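Local coordinates for protein discoidin-2 (Dictyostelium discoideum, PDB 2VM9) that binds galactose and N-acetylgalactosamine as a homotrimeric lectin and may take part in forming spores and the spore coat, at residues E168-R174 against V243-D249; P162-G167 against D249-F255; S67-F73 against P128-I134. All blocks are in the same frame, centred on the assembly; numbering follows the deposited sequence.

Interaction 1 (E168-R174 against V243-D249); sequences EVSIGDR and VYDLTFD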
loop_
_atom_site.group_PDB
_atom_site.type_symbol
_atom_site.label_atom_id
_atom_site.label_comp_id
_atom_site.label_asym_id
_atom_site.label_seq_id
_atom_site.Cartn_x
_atom_site.Cartn_y
_atom_site.Cartn_z
ATOM N N GLU A 168 -9.525 3.151 -24.094
ATOM C CA GLU A 168 -10.730 2.982 -24.890
ATOM C C GLU A 168 -10.355 2.374 -26.227
ATOM O O GLU A 168 -9.221 2.505 -26.694
ATOM C CB GLU A 168 -11.472 4.294 -25.073
ATOM C CG GLU A 168 -10.798 5.361 -25.914
ATOM C CD GLU A 168 -11.829 6.397 -26.402
ATOM O OE1 GLU A 168 -12.334 7.175 -25.587
ATOM O OE2 GLU A 168 -12.143 6.413 -27.612
ATOM N N VAL A 169 -11.316 1.721 -26.845
ATOM C CA VAL A 169 -11.068 1.081 -28.119
ATOM C C VAL A 169 -12.378 1.092 -28.921
ATOM O O VAL A 169 -13.434 0.856 -28.362
ATOM C CB VAL A 169 -10.485 -0.361 -27.925
ATOM C CG1 VAL A 169 -11.343 -1.201 -26.990
ATOM C CG2 VAL A 169 -10.234 -1.062 -29.261
ATOM N N SER A 170 -12.277 1.348 -30.217
ATOM C CA SER A 170 -13.450 1.383 -31.103
ATOM C C SER A 170 -13.172 0.557 -32.336
ATOM O O SER A 170 -12.021 0.216 -32.630
ATOM C CB SER A 170 -13.727 2.825 -31.563
ATOM O OG SER A 170 -13.952 3.717 -30.475
ATOM N N ILE A 171 -14.230 0.231 -33.074
ATOM C CA ILE A 171 -14.026 -0.412 -34.371
ATOM C C ILE A 171 -13.276 0.562 -35.280
ATOM O O ILE A 171 -12.233 0.209 -35.849
ATOM C CB ILE A 171 -15.367 -0.817 -35.010
ATOM C CG1 ILE A 171 -16.108 -1.801 -34.091
ATOM C CG2 ILE A 171 -15.115 -1.459 -36.403
ATOM C CD1 ILE A 171 -17.513 -2.193 -34.558
ATOM N N GLY A 172 -13.805 1.782 -35.408
ATOM C CA GLY A 172 -13.075 2.855 -36.069
ATOM C C GLY A 172 -13.163 2.823 -37.574
ATOM O O GLY A 172 -12.564 3.670 -38.254
ATOM N N ASP A 173 -13.925 1.864 -38.095
ATOM C CA ASP A 173 -14.213 1.780 -39.523
ATOM C C ASP A 173 -15.475 0.939 -39.752
ATOM O O ASP A 173 -16.166 0.579 -38.794
ATOM C CB ASP A 173 -13.012 1.218 -40.308
ATOM C CG ASP A 173 -12.750 -0.259 -40.052
ATOM O OD1 ASP A 173 -13.579 -0.961 -39.427
ATOM O OD2 ASP A 173 -11.688 -0.751 -40.523
ATOM N N ARG A 174 -15.752 0.625 -41.020
ATOM C CA ARG A 174 -17.029 -0.005 -41.388
ATOM C C ARG A 174 -16.931 -1.528 -41.510
ATOM O O ARG A 174 -17.744 -2.161 -42.218
ATOM C CB ARG A 174 -17.561 0.594 -42.691
ATOM C CG ARG A 174 -17.556 2.102 -42.709
ATOM C CD ARG A 174 -18.539 2.705 -41.714
ATOM N NE ARG A 174 -18.071 2.748 -40.314
ATOM C CZ ARG A 174 -17.285 3.683 -39.782
ATOM N NH1 ARG A 174 -16.812 4.683 -40.542
ATOM N NH2 ARG A 174 -16.971 3.626 -38.483
ATOM N N VAL A 243 -23.338 -2.931 -38.194
ATOM C CA VAL A 243 -22.802 -2.124 -37.083
ATOM C C VAL A 243 -21.798 -1.126 -37.659
ATOM O O VAL A 243 -20.819 -1.532 -38.279
ATOM C CB VAL A 243 -22.108 -3.009 -36.023
ATOM C CG1 VAL A 243 -21.380 -2.137 -34.967
ATOM C CG2 VAL A 243 -23.126 -3.973 -35.374
ATOM N N TYR A 244 -22.073 0.174 -37.478
ATOM C CA TYR A 244 -21.241 1.243 -38.054
ATOM C C TYR A 244 -20.007 1.510 -37.192
ATOM O O TYR A 244 -18.877 1.602 -37.700
ATOM C CB TYR A 244 -22.102 2.513 -38.187
ATOM C CG TYR A 244 -21.465 3.630 -38.956
ATOM C CD1 TYR A 244 -21.782 3.814 -40.304
ATOM C CD2 TYR A 244 -20.557 4.494 -38.353
ATOM C CE1 TYR A 244 -21.233 4.842 -41.020
ATOM C CE2 TYR A 244 -19.979 5.533 -39.076
ATOM C CZ TYR A 244 -20.341 5.691 -40.414
ATOM O OH TYR A 244 -19.798 6.703 -41.171
ATOM N N ASP A 245 -20.216 1.613 -35.881
ATOM C CA ASP A 245 -19.097 1.738 -34.938
ATOM C C ASP A 245 -19.562 1.334 -33.531
ATOM O O ASP A 245 -20.767 1.366 -33.219
ATOM C CB ASP A 245 -18.566 3.189 -34.917
ATOM C CG ASP A 245 -17.161 3.302 -34.321
ATOM O OD1 ASP A 245 -16.463 2.279 -34.231
ATOM O OD2 ASP A 245 -16.750 4.430 -33.949
ATOM N N LEU A 246 -18.609 0.910 -32.710
ATOM C CA LEU A 246 -18.850 0.662 -31.280
ATOM C C LEU A 246 -17.617 1.126 -30.568
ATOM O O LEU A 246 -16.504 0.990 -31.115
ATOM C CB LEU A 246 -19.010 -0.835 -30.993
ATOM C CG LEU A 246 -20.272 -1.517 -31.517
ATOM C CD1 LEU A 246 -20.079 -3.040 -31.441
ATOM C CD2 LEU A 246 -21.494 -1.054 -30.720
ATOM N N THR A 247 -17.790 1.617 -29.341
ATOM C CA THR A 247 -16.646 2.012 -28.510
ATOM C C THR A 247 -16.790 1.403 -27.127
ATOM O O THR A 247 -17.872 1.448 -26.548
ATOM C CB THR A 247 -16.528 3.558 -28.358
ATOM O OG1 THR A 247 -16.402 4.160 -29.650
ATOM C CG2 THR A 247 -15.315 3.919 -27.496
ATOM N N PHE A 248 -15.694 0.847 -26.610
ATOM C CA PHE A 248 -15.636 0.401 -25.210
ATOM C C PHE A 248 -14.568 1.150 -24.427
ATOM O O PHE A 248 -13.469 1.406 -24.944
ATOM C CB PHE A 248 -15.319 -1.096 -25.130
ATOM C CG PHE A 248 -16.433 -1.979 -25.648
ATOM C CD1 PHE A 248 -17.419 -2.445 -24.774
ATOM C CD2 PHE A 248 -16.506 -2.307 -26.999
ATOM C CE1 PHE A 248 -18.483 -3.248 -25.239
ATOM C CE2 PHE A 248 -17.558 -3.127 -27.495
ATOM C CZ PHE A 248 -18.555 -3.575 -26.620
ATOM N N ASP A 249 -14.867 1.440 -23.160
ATOM C CA ASP A 249 -13.786 1.728 -22.217
ATOM C C ASP A 249 -13.373 0.387 -21.623
ATOM O O ASP A 249 -14.211 -0.498 -21.408
ATOM C CB ASP A 249 -14.260 2.657 -21.105
ATOM C CG ASP A 249 -14.058 4.136 -21.449
ATOM O OD1 ASP A 249 -13.361 4.435 -22.457
ATOM O OD2 ASP A 249 -14.604 4.989 -20.721
HETATM O O HOH W 1 -18.061 -1.417 -38.430
HETATM O O HOH W 2 -15.568 5.627 -36.896
#
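The guanidinium of Arg174 lies flat on the ring of Tyr244, planes 5° apart, with Arg174 CZ 3.7 Å from the ring centroid: a cation-pi stack. Tyr244 belongs to a classic beta bulge in which it and Asp245 both face Asp209, a carbohydrate-binding residue of this H-type lectin domain, which puts the stack beside a residue of the sugar site. Tyr244 CE2 sits over the guanidinium face, while Tyr244 O and a water lie at its edge, in plane. Arg174 NE and NH2 both donate to Tyr244 O, NE at 3.0 Å. Two bends in its chain fold the arginine back over the ring and bring Arg174 CD over the same face.

From the bulge the strands run antiparallel, with Val169 and Phe248 as a hydrogen-bonded pair. Ile171 tucks its CD1 against Val243 CG1 at 3.9 Å, on the side covered by Phe235. On the other face Ser170 OG and Thr247 OG1 share a hydrogen bond of 2.6 Å; Glu168 and Asp249 bring their like charges near each other, and Lys206 forms salt bridges with both. Where strand 163-170 has ended, Gly172 N donates almost straight (177°) to Asp245 OD1 at 2.9 Å, meeting the carboxylate from above its plane.

Interaction 2 (P162-G167 against D249-F255); sequences PSVQVG and DYVAVEF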
loop_
_atom_site.group_PDB
_atom_site.type_symbol
_atom_site.label_atom_id
_atom_site.label_comp_id
_atom_site.label_asym_id
_atom_site.label_seq_id
_atom_site.Cartn_x
_atom_site.Cartn_y
_atom_site.Cartn_z
ATOM N N PRO A 162 -4.811 -3.707 -6.020
ATOM C CA PRO A 162 -4.592 -4.100 -7.422
ATOM C C PRO A 162 -3.951 -2.958 -8.219
ATOM O O PRO A 162 -3.988 -1.816 -7.785
ATOM C CB PRO A 162 -6.017 -4.374 -7.927
ATOM C CG PRO A 162 -6.855 -3.460 -7.142
ATOM C CD PRO A 162 -6.241 -3.439 -5.755
ATOM N N SER A 163 -3.316 -3.288 -9.336
ATOM C CA SER A 163 -2.777 -2.319 -10.272
ATOM C C SER A 163 -3.794 -2.235 -11.413
ATOM O O SER A 163 -4.483 -3.218 -11.710
ATOM C CB SER A 163 -1.441 -2.805 -10.820
ATOM O OG SER A 163 -0.407 -2.733 -9.828
ATOM N N VAL A 164 -3.886 -1.059 -12.026
ATOM C CA VAL A 164 -4.955 -0.775 -12.988
ATOM C C VAL A 164 -4.405 0.068 -14.141
ATOM O O VAL A 164 -3.672 1.016 -13.922
ATOM C CB VAL A 164 -6.136 -0.018 -12.299
ATOM C CG1 VAL A 164 -7.159 0.479 -13.319
ATOM C CG2 VAL A 164 -6.830 -0.889 -11.243
ATOM N N GLN A 165 -4.767 -0.281 -15.373
ATOM C CA GLN A 165 -4.573 0.630 -16.498
ATOM C C GLN A 165 -5.890 0.682 -17.254
ATOM O O GLN A 165 -6.665 -0.276 -17.240
ATOM C CB GLN A 165 -3.449 0.184 -17.421
ATOM C CG GLN A 165 -2.057 0.137 -16.758
ATOM C CD GLN A 165 -0.997 -0.251 -17.727
ATOM O OE1 GLN A 165 -0.630 0.531 -18.617
ATOM N NE2 GLN A 165 -0.500 -1.474 -17.597
ATOM N N VAL A 166 -6.129 1.804 -17.911
ATOM C CA VAL A 166 -7.417 2.008 -18.544
ATOM C C VAL A 166 -7.220 2.529 -19.964
ATOM O O VAL A 166 -6.143 3.052 -20.327
ATOM C CB VAL A 166 -8.294 3.008 -17.749
ATOM C CG1 VAL A 166 -8.506 2.555 -16.292
ATOM C CG2 VAL A 166 -7.686 4.408 -17.825
ATOM N N GLY A 167 -8.270 2.423 -20.769
ATOM C CA GLY A 167 -8.177 2.981 -22.117
ATOM C C GLY A 167 -9.513 2.804 -22.823
ATOM O O GLY A 167 -10.500 2.386 -22.229
ATOM N N ASP A 249 -14.867 1.440 -23.160
ATOM C CA ASP A 249 -13.786 1.728 -22.217
ATOM C C ASP A 249 -13.373 0.387 -21.623
ATOM O O ASP A 249 -14.211 -0.498 -21.408
ATOM C CB ASP A 249 -14.260 2.657 -21.105
ATOM C CG ASP A 249 -14.058 4.136 -21.449
ATOM O OD1 ASP A 249 -13.361 4.435 -22.457
ATOM O OD2 ASP A 249 -14.604 4.989 -20.721
ATOM N N TYR A 250 -12.088 0.234 -21.347
ATOM C CA TYR A 250 -11.643 -0.957 -20.630
ATOM C C TYR A 250 -10.912 -0.585 -19.347
ATOM O O TYR A 250 -10.310 0.499 -19.245
ATOM C CB TYR A 250 -10.755 -1.842 -21.507
ATOM C CG TYR A 250 -9.328 -1.328 -21.698
ATOM C CD1 TYR A 250 -8.336 -1.567 -20.716
ATOM C CD2 TYR A 250 -8.967 -0.625 -22.846
ATOM C CE1 TYR A 250 -7.032 -1.103 -20.880
ATOM C CE2 TYR A 250 -7.638 -0.150 -23.032
ATOM C CZ TYR A 250 -6.684 -0.413 -22.039
ATOM O OH TYR A 250 -5.388 0.042 -22.191
ATOM N N VAL A 251 -10.965 -1.506 -18.387
ATOM C CA VAL A 251 -10.238 -1.365 -17.123
ATOM C C VAL A 251 -9.488 -2.688 -16.952
ATOM O O VAL A 251 -10.109 -3.735 -16.801
ATOM C CB VAL A 251 -11.189 -1.081 -15.936
ATOM C CG1 VAL A 251 -10.399 -1.005 -14.608
ATOM C CG2 VAL A 251 -11.984 0.257 -16.156
ATOM N N ALA A 252 -8.160 -2.630 -17.085
ATOM C CA ALA A 252 -7.321 -3.807 -16.926
ATOM C C ALA A 252 -6.812 -3.793 -15.489
ATOM O O ALA A 252 -6.264 -2.773 -15.036
ATOM C CB ALA A 252 -6.177 -3.765 -17.881
ATOM N N VAL A 253 -7.016 -4.902 -14.787
ATOM C CA VAL A 253 -6.688 -4.973 -13.361
ATOM C C VAL A 253 -5.719 -6.123 -13.120
ATOM O O VAL A 253 -5.975 -7.261 -13.499
ATOM C CB VAL A 253 -7.949 -5.173 -12.469
ATOM C CG1 VAL A 253 -7.562 -5.161 -10.982
ATOM C CG2 VAL A 253 -9.005 -4.087 -12.748
ATOM N N GLU A 254 -4.605 -5.818 -12.452
ATOM C CA GLU A 254 -3.610 -6.851 -12.133
ATOM C C GLU A 254 -3.618 -7.094 -10.640
ATOM O O GLU A 254 -3.472 -6.148 -9.866
ATOM C CB GLU A 254 -2.214 -6.394 -12.566
ATOM C CG GLU A 254 -1.171 -7.507 -12.429
ATOM C CD GLU A 254 0.264 -7.012 -12.464
ATOM O OE1 GLU A 254 0.512 -5.824 -12.169
ATOM O OE2 GLU A 254 1.148 -7.847 -12.752
ATOM N N PHE A 255 -3.775 -8.360 -10.242
ATOM C CA PHE A 255 -3.930 -8.705 -8.838
ATOM C C PHE A 255 -2.657 -9.255 -8.245
ATOM O O PHE A 255 -1.861 -9.889 -8.941
ATOM C CB PHE A 255 -5.034 -9.748 -8.653
ATOM C CG PHE A 255 -6.394 -9.259 -9.031
ATOM C CD1 PHE A 255 -7.080 -8.374 -8.206
ATOM C CD2 PHE A 255 -6.995 -9.688 -10.211
ATOM C CE1 PHE A 255 -8.349 -7.923 -8.544
ATOM C CE2 PHE A 255 -8.269 -9.235 -10.571
ATOM C CZ PHE A 255 -8.949 -8.361 -9.739
HETATM O O HOH W 3 0.618 -4.920 -9.498
HETATM O O HOH W 4 -11.337 3.213 -19.620
#
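Asp249 opens this pairing with its CA hydrogen turned to Gly167 O, at a CA-to-O distance of 3.4 Å. Next, a chi1 of 76° sets the Tyr250 ring back over its own backbone and across to the partner strand: Gly167 N lies over the ring centre, and Tyr250 CE2 comes to 3.3 Å from Gly167 CA. Glycine, without a side chain, leaves room for that flat approach, and Phe231 meets the same ring edge-to-face. Val251 turns to the other face of the sheet, its CG1 3.8 Å from Val164 CG1 and its CG2 alongside Val166 CG1; Val164 also carries backbone hydrogen bonds on to a neighbouring subunit. Ala252 exchanges two backbone hydrogen bonds with Gln165, whose amide reaches on to Val193 O. Val253 sets its CG1 3.5 Å from Pro162 CB, while its CG2 runs side by side with Val164 CG2. At Glu254 the backbone bond to Ser163 O is short, 2.7 Å from Glu254 N; its carboxylate OE1 accepts from a water, and OE2 from Ser197 N. Phe255 finishes the run with CD1 4.1 Å from Pro162 CB. Alternating hydrogen-bonded and non-hydrogen-bonded pairs make this a regular antiparallel pair of the H-type lectin beta-sandwich, strand 163-170 being outermost within the chain.

Interaction 3 (S67-F73 against P128-I134); sequences SDSVKHF and PIKARSI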
loop_
_atom_site.group_PDB
_atom_site.type_symbol
_atom_site.label_atom_id
_atom_site.label_comp_id
_atom_site.label_asym_id
_atom_site.label_seq_id
_atom_site.Cartn_x
_atom_site.Cartn_y
_atom_site.Cartn_z
ATOM N N SER A 67 2.085 1.176 10.479
ATOM C CA SER A 67 2.456 1.154 9.075
ATOM C C SER A 67 1.296 1.784 8.295
ATOM O O SER A 67 0.222 2.012 8.852
ATOM C CB SER A 67 2.754 -0.275 8.611
ATOM O OG SER A 67 1.559 -0.996 8.356
ATOM N N ASP A 68 1.524 2.076 7.008
ATOM C CA ASP A 68 0.486 2.692 6.142
ATOM C C ASP A 68 -0.757 1.867 5.872
ATOM O O ASP A 68 -1.793 2.422 5.491
ATOM C CB ASP A 68 1.077 2.967 4.756
ATOM C CG ASP A 68 2.197 3.928 4.801
ATOM O OD1 ASP A 68 2.087 4.887 5.584
ATOM O OD2 ASP A 68 3.189 3.723 4.057
ATOM N N SER A 69 -0.646 0.550 5.980
ATOM C CA SER A 69 -1.753 -0.313 5.569
ATOM C C SER A 69 -2.829 -0.331 6.637
ATOM O O SER A 69 -2.547 -0.184 7.834
ATOM C CB SER A 69 -1.273 -1.725 5.290
ATOM O OG SER A 69 -0.724 -2.280 6.464
ATOM N N VAL A 70 -4.066 -0.480 6.203
ATOM C CA VAL A 70 -5.158 -0.682 7.141
ATOM C C VAL A 70 -5.066 -2.130 7.584
ATOM O O VAL A 70 -5.149 -3.046 6.768
ATOM C CB VAL A 70 -6.540 -0.428 6.502
ATOM C CG1 VAL A 70 -7.639 -0.833 7.476
ATOM C CG2 VAL A 70 -6.671 1.044 6.072
ATOM N N LYS A 71 -4.853 -2.338 8.878
ATOM C CA LYS A 71 -4.765 -3.693 9.421
ATOM C C LYS A 71 -6.056 -3.990 10.156
ATOM O O LYS A 71 -6.707 -3.087 10.671
ATOM C CB LYS A 71 -3.577 -3.825 10.351
ATOM C CG LYS A 71 -2.274 -3.840 9.522
ATOM C CD LYS A 71 -1.091 -3.212 10.162
ATOM C CE LYS A 71 -1.312 -1.791 10.641
ATOM N NZ LYS A 71 -0.700 -0.765 9.760
ATOM N N HIS A 72 -6.418 -5.264 10.175
ATOM C CA HIS A 72 -7.517 -5.748 10.980
ATOM C C HIS A 72 -6.889 -6.605 12.065
ATOM O O HIS A 72 -6.574 -7.780 11.828
ATOM C CB HIS A 72 -8.482 -6.557 10.110
ATOM C CG HIS A 72 -9.286 -5.701 9.181
ATOM N ND1 HIS A 72 -8.828 -5.317 7.943
ATOM C CD2 HIS A 72 -10.489 -5.101 9.343
ATOM C CE1 HIS A 72 -9.727 -4.542 7.363
ATOM N NE2 HIS A 72 -10.741 -4.388 8.194
ATOM N N PHE A 73 -6.663 -6.000 13.236
ATOM C CA PHE A 73 -6.012 -6.711 14.322
ATOM C C PHE A 73 -6.998 -7.619 15.023
ATOM O O PHE A 73 -8.039 -7.145 15.494
ATOM C CB PHE A 73 -5.426 -5.727 15.330
ATOM C CG PHE A 73 -4.223 -4.972 14.808
ATOM C CD1 PHE A 73 -3.013 -5.628 14.607
ATOM C CD2 PHE A 73 -4.303 -3.606 14.548
ATOM C CE1 PHE A 73 -1.867 -4.901 14.132
ATOM C CE2 PHE A 73 -3.192 -2.862 14.091
ATOM C CZ PHE A 73 -1.965 -3.527 13.872
ATOM N N PRO A 128 -12.503 -7.296 14.967
ATOM C CA PRO A 128 -11.115 -6.849 14.843
ATOM C C PRO A 128 -11.007 -5.339 14.985
ATOM O O PRO A 128 -11.928 -4.585 14.642
ATOM C CB PRO A 128 -10.744 -7.260 13.412
ATOM C CG PRO A 128 -11.589 -8.472 13.153
ATOM C CD PRO A 128 -12.909 -8.113 13.813
ATOM N N ILE A 129 -9.877 -4.904 15.508
ATOM C CA ILE A 129 -9.564 -3.487 15.529
ATOM C C ILE A 129 -9.026 -3.125 14.163
ATOM O O ILE A 129 -8.047 -3.688 13.714
ATOM C CB ILE A 129 -8.501 -3.164 16.598
ATOM C CG1 ILE A 129 -9.063 -3.384 18.006
ATOM C CG2 ILE A 129 -7.985 -1.721 16.442
ATOM C CD1 ILE A 129 -8.000 -3.325 19.073
ATOM N N LYS A 130 -9.658 -2.142 13.535
ATOM C CA LYS A 130 -9.272 -1.653 12.229
ATOM C C LYS A 130 -8.403 -0.403 12.448
ATOM O O LYS A 130 -8.870 0.617 12.971
ATOM C CB LYS A 130 -10.530 -1.306 11.449
ATOM C CG LYS A 130 -10.279 -0.928 10.041
ATOM C CD LYS A 130 -11.608 -0.638 9.361
ATOM C CE LYS A 130 -11.408 0.283 8.218
ATOM N NZ LYS A 130 -12.738 0.609 7.596
ATOM N N ALA A 131 -7.129 -0.505 12.088
ATOM C CA ALA A 131 -6.178 0.551 12.450
ATOM C C ALA A 131 -4.934 0.558 11.562
ATOM O O ALA A 131 -4.539 -0.471 11.026
ATOM C CB ALA A 131 -5.769 0.378 13.911
ATOM N N ARG A 132 -4.332 1.736 11.424
ATOM C CA ARG A 132 -2.999 1.875 10.834
ATOM C C ARG A 132 -1.946 1.808 11.922
ATOM O O ARG A 132 -0.929 1.182 11.717
ATOM C CB ARG A 132 -2.859 3.167 10.030
ATOM C CG ARG A 132 -3.586 3.089 8.690
ATOM C CD ARG A 132 -3.324 4.356 7.858
ATOM N NE ARG A 132 -3.787 4.136 6.488
ATOM C CZ ARG A 132 -5.034 4.325 6.061
ATOM N NH1 ARG A 132 -5.969 4.779 6.881
ATOM N NH2 ARG A 132 -5.336 4.089 4.786
ATOM N N SER A 133 -2.220 2.420 13.077
ATOM C CA SER A 133 -1.277 2.360 14.206
ATOM C C SER A 133 -1.992 1.989 15.487
ATOM O O SER A 133 -3.177 2.303 15.667
ATOM C CB SER A 133 -0.521 3.674 14.356
ATOM O OG SER A 133 0.142 3.988 13.131
ATOM N N ILE A 134 -1.283 1.296 16.364
ATOM C CA ILE A 134 -1.876 0.843 17.615
ATOM C C ILE A 134 -0.803 1.015 18.685
ATOM O O ILE A 134 0.387 0.904 18.370
ATOM C CB ILE A 134 -2.371 -0.629 17.473
ATOM C CG1 ILE A 134 -3.110 -1.092 18.730
ATOM C CG2 ILE A 134 -1.216 -1.574 17.137
ATOM C CD1 ILE A 134 -3.930 -2.371 18.492
HETATM O O HOH W 5 -3.396 2.798 3.021
#
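Phe73 and Ile134 run past each other head to tail, Phe73 CE2 3.9 Å from Ile134 CG2, and this is the tightly packed side of the contact. Ala131 CB also reaches Phe73 CE2, at 4.1 Å, and Ile129 CB backs Phe73 CB. Lys71 CB sits above the ring, near its margin, and Leu151 touches both Phe73 and Ile134. Backbone hydrogen bonds pair Lys71 with Ala131 and Phe73 with Ile129, antiparallel.

Lys71 is buried beside them. Bent at three torsions beyond CG, it curls its ammonium back toward the turn, where NZ donates to Arg132 O at 2.8 Å, to Ser67 OG and to Ser69 O, both at 2.7 Å. Three oxygens thus hold the buried charge, and Arg132 O accepts from Ser67 N as well. Both segments turn a corner here, at 68-69 and at 132, each passing from one sheet to the other of the F5/8 type C beta-sandwich; Arg132 and Ser133 form a classic beta bulge facing Thr96. The buried, extended Arg132 side chain closes the turn, its NE donating to Asp68 O at 2.8 Å from above the carbonyl plane, and a water bridges Arg132 NH2 to that same oxygen.

On the looser, partly exposed face Val70 rests its CG2 over the guanidinium. Here His72 and Lys130 lie side by side, with His72 NE2 3.9 Å from Lys130 CG and hydrogen-bonded to Asn257 of a neighbouring subunit.

Overall arrangement
Interactions 1 and 2 are successive lengths of one antiparallel pairing, strand 163-170 with strand 243-254. Their centres are 19 Å apart; they share Asp249, and Glu168 N packs 3.9 Å from Tyr250 CE2. Interaction 1 lies beside the sugar-binding residues, with the Tyr244 side chain about 3 Å from that of Asp209 and the side chain of Val243 about 7 Å from that of Arg218; interaction 2 lies away from the sugar and calcium sites and begins at the last residue of the linker. Interaction 3 belongs to the other domain, its centre 27 Å from that of interaction 2 and 45 Å from that of interaction 1, with no direct touch. All three reach neighbouring subunits, so both domains take part in the trimer.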